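Local atomic coordinates of tetratricopeptide TPR_2 repeat protein (Thermobaculum terrenum, PDB entry 5DJS), a protein that belongs to the glycosyltransferase family 41, joining tetratricopeptide repeats to a GT-B-type pair of parallel-sheet domains, and holds uridine-5'-diphosphate in the crystal. Residues A[132-145]-A[269-281]. The protein carries 1 engineered substitution. Sequence-based numbering, arbitrary orientation.
Sequences RHILALDWARRYAD and AAINTTGMRAMDY
Met276 lies against Trp139, Ala140 and Ala144 where helix 129-143 packs on the loop between the parallel strands 263-266 and 281-285 of a GT-B-type domain, an example of small residues, Ala136, Ala140 and Gly275, at a close helix-loop approach. The apolar part centres on Met276. Its CG meets the indole rim in plane, 3.8 Å from Trp139 CZ3, and SD also lies at the edge of the ring, a Met-aromatic contact. A bend at chi3 (67°) swings CE back to Ala144 CB, 3.9 Å away. The indole has outside partners as well: NE1 hydrogen-bonds to His111 O, and His247 meets it edge-to-face.

Small residues lie where the backbones come closest. Gly275, with a positive phi and no side chain, faces the backbone at Ala136 and Leu137, and comes within 4.6 Å of Leu137, CA to CA. Ala136 CB in turn packs on the methyl CG2 of Thr273.

Within the loop, two consecutive ST turns shape the approach: Thr273 OG1 accepts from Gly275 N, and Thr274 OG1 from Met276 N. Both hydroxyls also bond to the carboxylate of Glu299, just before strand 300-304.

The polar link is made by Asp145 at the far end of segment 132-145, where Arg277 crosses it with its guanidinium nearly perpendicular to the carboxylate (86°). Charged ends stay apart; instead Asp145 OD2 rests 3.4 Å from Arg277 CG, while Arg277 N donates to the syn side of Asp145 OD1, tilted out of the carboxylate plane, at 3.1 Å and almost straight (167°).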
# COMPACT_ATOMS: atom_id res chain seq x y z
N ARG A 132 -14.17 -11.56 -0.67
CA ARG A 132 -13.49 -10.40 -0.07
C ARG A 132 -14.48 -9.39 0.48
O ARG A 132 -14.35 -8.93 1.61
CB ARG A 132 -12.62 -9.69 -1.11
CG ARG A 132 -11.49 -10.53 -1.65
CD ARG A 132 -11.05 -10.05 -3.02
NE ARG A 132 -9.88 -10.78 -3.46
CZ ARG A 132 -9.15 -10.50 -4.53
NH1 ARG A 132 -9.47 -9.48 -5.33
NH2 ARG A 132 -8.09 -11.25 -4.81
N HIS A 133 -15.46 -9.06 -0.36
CA HIS A 133 -16.59 -8.19 -0.02
C HIS A 133 -17.28 -8.59 1.30
O HIS A 133 -17.44 -7.76 2.20
CB HIS A 133 -17.58 -8.25 -1.19
CG HIS A 133 -18.83 -7.46 -1.00
ND1 HIS A 133 -18.82 -6.13 -0.61
CD2 HIS A 133 -20.13 -7.78 -1.20
CE1 HIS A 133 -20.06 -5.68 -0.56
NE2 HIS A 133 -20.87 -6.66 -0.91
N ILE A 134 -17.64 -9.86 1.39
CA ILE A 134 -18.32 -10.42 2.56
C ILE A 134 -17.47 -10.28 3.82
O ILE A 134 -17.95 -9.83 4.87
CB ILE A 134 -18.72 -11.90 2.32
CG1 ILE A 134 -19.99 -11.94 1.46
CG2 ILE A 134 -18.95 -12.65 3.63
CD1 ILE A 134 -20.28 -13.28 0.83
N LEU A 135 -16.20 -10.66 3.72
CA LEU A 135 -15.31 -10.52 4.86
C LEU A 135 -15.17 -9.06 5.31
O LEU A 135 -15.05 -8.79 6.50
CB LEU A 135 -13.94 -11.12 4.54
CG LEU A 135 -12.95 -11.21 5.70
CD1 LEU A 135 -13.41 -12.24 6.73
CD2 LEU A 135 -11.57 -11.54 5.18
N ALA A 136 -15.20 -8.11 4.37
CA ALA A 136 -15.06 -6.68 4.70
C ALA A 136 -16.28 -6.17 5.47
O ALA A 136 -16.14 -5.54 6.53
CB ALA A 136 -14.87 -5.87 3.45
N LEU A 137 -17.45 -6.46 4.91
CA LEU A 137 -18.72 -6.19 5.56
C LEU A 137 -18.76 -6.78 6.96
O LEU A 137 -19.14 -6.10 7.92
CB LEU A 137 -19.87 -6.77 4.74
CG LEU A 137 -20.20 -6.13 3.40
CD1 LEU A 137 -21.23 -6.96 2.66
CD2 LEU A 137 -20.70 -4.71 3.58
N ASP A 138 -18.36 -8.05 7.08
CA ASP A 138 -18.32 -8.75 8.37
C ASP A 138 -17.52 -7.95 9.39
O ASP A 138 -17.98 -7.75 10.49
CB ASP A 138 -17.73 -10.16 8.24
CG ASP A 138 -18.16 -11.09 9.37
OD1 ASP A 138 -17.46 -11.18 10.40
OD2 ASP A 138 -19.19 -11.78 9.21
N TRP A 139 -16.36 -7.45 8.98
CA TRP A 139 -15.50 -6.60 9.81
C TRP A 139 -16.24 -5.36 10.27
O TRP A 139 -16.28 -5.05 11.46
CB TRP A 139 -14.26 -6.19 9.02
CG TRP A 139 -13.28 -5.32 9.72
CD1 TRP A 139 -12.26 -5.71 10.52
CD2 TRP A 139 -13.20 -3.90 9.64
NE1 TRP A 139 -11.54 -4.62 10.96
CE2 TRP A 139 -12.10 -3.49 10.44
CE3 TRP A 139 -13.96 -2.92 8.97
CZ2 TRP A 139 -11.74 -2.15 10.59
CZ3 TRP A 139 -13.59 -1.58 9.11
CH2 TRP A 139 -12.49 -1.21 9.92
N ALA A 140 -16.81 -4.65 9.29
CA ALA A 140 -17.48 -3.37 9.52
C ALA A 140 -18.61 -3.54 10.50
O ALA A 140 -18.71 -2.79 11.48
CB ALA A 140 -18.02 -2.82 8.21
N ARG A 141 -19.46 -4.53 10.24
CA ARG A 141 -20.59 -4.85 11.12
C ARG A 141 -20.14 -5.07 12.58
O ARG A 141 -20.82 -4.63 13.49
CB ARG A 141 -21.32 -6.09 10.61
CG ARG A 141 -22.76 -6.21 11.08
CD ARG A 141 -23.31 -7.62 10.88
NE ARG A 141 -22.45 -8.62 11.54
CZ ARG A 141 -21.77 -9.61 10.95
NH1 ARG A 141 -21.83 -9.82 9.63
NH2 ARG A 141 -21.01 -10.41 11.69
N ARG A 142 -19.00 -5.72 12.76
CA ARG A 142 -18.49 -6.03 14.09
C ARG A 142 -17.92 -4.81 14.81
O ARG A 142 -18.22 -4.61 15.98
CB ARG A 142 -17.40 -7.11 14.02
CG ARG A 142 -17.95 -8.50 13.71
CD ARG A 142 -16.85 -9.54 13.62
NE ARG A 142 -17.37 -10.76 13.03
CZ ARG A 142 -18.13 -11.66 13.66
NH1 ARG A 142 -18.47 -11.51 14.94
NH2 ARG A 142 -18.56 -12.74 12.99
N TYR A 143 -17.10 -4.02 14.11
CA TYR A 143 -16.24 -3.00 14.75
C TYR A 143 -16.50 -1.54 14.39
O TYR A 143 -16.02 -0.64 15.09
CB TYR A 143 -14.77 -3.34 14.47
CG TYR A 143 -14.41 -4.76 14.83
CD1 TYR A 143 -14.62 -5.24 16.13
CD2 TYR A 143 -13.90 -5.65 13.88
CE1 TYR A 143 -14.31 -6.56 16.47
CE2 TYR A 143 -13.60 -6.95 14.21
CZ TYR A 143 -13.80 -7.41 15.49
OH TYR A 143 -13.47 -8.72 15.73
N ALA A 144 -17.27 -1.29 13.33
CA ALA A 144 -17.41 0.06 12.78
C ALA A 144 -18.84 0.56 12.80
O ALA A 144 -19.12 1.59 13.40
CB ALA A 144 -16.88 0.09 11.35
N ASP A 145 -19.74 -0.17 12.14
CA ASP A 145 -21.14 0.25 12.01
C ASP A 145 -21.92 0.45 13.32
O ASP A 145 -22.80 1.31 13.38
CB ASP A 145 -21.90 -0.71 11.07
CG ASP A 145 -21.42 -0.63 9.62
OD1 ASP A 145 -20.50 0.17 9.30
OD2 ASP A 145 -21.97 -1.38 8.78
N ALA A 269 -4.77 4.83 -0.96
CA ALA A 269 -4.33 3.50 -0.55
C ALA A 269 -5.38 2.44 -0.83
O ALA A 269 -5.06 1.26 -0.97
CB ALA A 269 -3.96 3.50 0.93
N ALA A 270 -6.65 2.85 -0.89
CA ALA A 270 -7.74 1.93 -1.07
C ALA A 270 -7.56 1.15 -2.36
O ALA A 270 -7.29 1.73 -3.40
CB ALA A 270 -9.07 2.67 -1.08
N ILE A 271 -7.65 -0.17 -2.23
CA ILE A 271 -7.77 -1.11 -3.36
C ILE A 271 -9.12 -1.83 -3.38
O ILE A 271 -9.40 -2.63 -4.28
CB ILE A 271 -6.65 -2.18 -3.34
CG1 ILE A 271 -6.63 -2.94 -2.01
CG2 ILE A 271 -5.30 -1.54 -3.62
CD1 ILE A 271 -5.93 -4.27 -2.07
N ASN A 272 -9.94 -1.58 -2.37
CA ASN A 272 -11.28 -2.15 -2.28
C ASN A 272 -12.07 -1.38 -1.20
O ASN A 272 -11.53 -0.46 -0.56
CB ASN A 272 -11.18 -3.67 -1.94
CG ASN A 272 -12.36 -4.53 -2.41
OD1 ASN A 272 -12.36 -5.71 -2.15
ND2 ASN A 272 -13.34 -3.98 -3.11
N THR A 273 -13.33 -1.74 -1.00
CA THR A 273 -14.16 -1.10 0.00
C THR A 273 -13.58 -1.23 1.39
O THR A 273 -12.89 -2.22 1.69
CB THR A 273 -15.60 -1.67 -0.02
OG1 THR A 273 -16.45 -0.84 0.78
CG2 THR A 273 -15.66 -3.14 0.47
N THR A 274 -13.84 -0.24 2.23
CA THR A 274 -13.63 -0.34 3.67
C THR A 274 -14.65 -1.28 4.33
O THR A 274 -14.41 -1.78 5.43
CB THR A 274 -13.77 1.02 4.37
OG1 THR A 274 -15.05 1.60 4.04
CG2 THR A 274 -12.63 1.96 3.95
N GLY A 275 -15.81 -1.44 3.66
CA GLY A 275 -16.92 -2.21 4.17
C GLY A 275 -17.88 -1.41 5.03
O GLY A 275 -18.95 -1.92 5.38
N MET A 276 -17.52 -0.15 5.32
CA MET A 276 -18.20 0.65 6.34
C MET A 276 -19.38 1.45 5.77
O MET A 276 -19.30 1.94 4.66
CB MET A 276 -17.21 1.64 6.97
CG MET A 276 -16.05 1.00 7.70
SD MET A 276 -14.76 2.18 8.12
CE MET A 276 -15.60 3.21 9.32
N ARG A 277 -20.44 1.58 6.57
CA ARG A 277 -21.52 2.56 6.31
C ARG A 277 -21.02 3.99 6.45
O ARG A 277 -21.40 4.86 5.66
CB ARG A 277 -22.70 2.39 7.28
CG ARG A 277 -23.53 1.13 7.11
CD ARG A 277 -24.66 1.10 8.14
NE ARG A 277 -25.97 1.35 7.53
CZ ARG A 277 -26.79 0.42 7.02
NH1 ARG A 277 -26.47 -0.88 7.03
NH2 ARG A 277 -27.95 0.79 6.49
N ALA A 278 -20.17 4.23 7.46
CA ALA A 278 -19.63 5.56 7.78
C ALA A 278 -18.76 6.22 6.69
O ALA A 278 -18.59 7.45 6.70
CB ALA A 278 -18.83 5.51 9.07
N MET A 279 -18.21 5.43 5.77
CA MET A 279 -17.46 5.98 4.65
C MET A 279 -18.42 6.29 3.49
O MET A 279 -19.09 5.40 2.96
CB MET A 279 -16.35 5.02 4.21
CG MET A 279 -15.24 5.67 3.40
SD MET A 279 -14.23 6.88 4.29
CE MET A 279 -13.44 5.87 5.54
N ASP A 280 -18.48 7.56 3.12
CA ASP A 280 -19.47 8.03 2.15
C ASP A 280 -18.97 7.79 0.75
O ASP A 280 -19.69 7.26 -0.09
CB ASP A 280 -19.78 9.53 2.34
CG ASP A 280 -20.18 9.89 3.78
OD1 ASP A 280 -21.16 9.31 4.30
OD2 ASP A 280 -19.50 10.77 4.38
N TYR A 281 -17.72 8.20 0.50
CA TYR A 281 -17.11 8.15 -0.84
C TYR A 281 -15.78 7.39 -0.90
O TYR A 281 -15.00 7.40 0.04
CB TYR A 281 -16.91 9.57 -1.36
CG TYR A 281 -18.22 10.30 -1.52
CD1 TYR A 281 -19.01 10.11 -2.65
CD2 TYR A 281 -18.68 11.15 -0.52
CE1 TYR A 281 -20.21 10.77 -2.80
CE2 TYR A 281 -19.89 11.81 -0.65
CZ TYR A 281 -20.65 11.62 -1.80
OH TYR A 281 -21.84 12.27 -1.94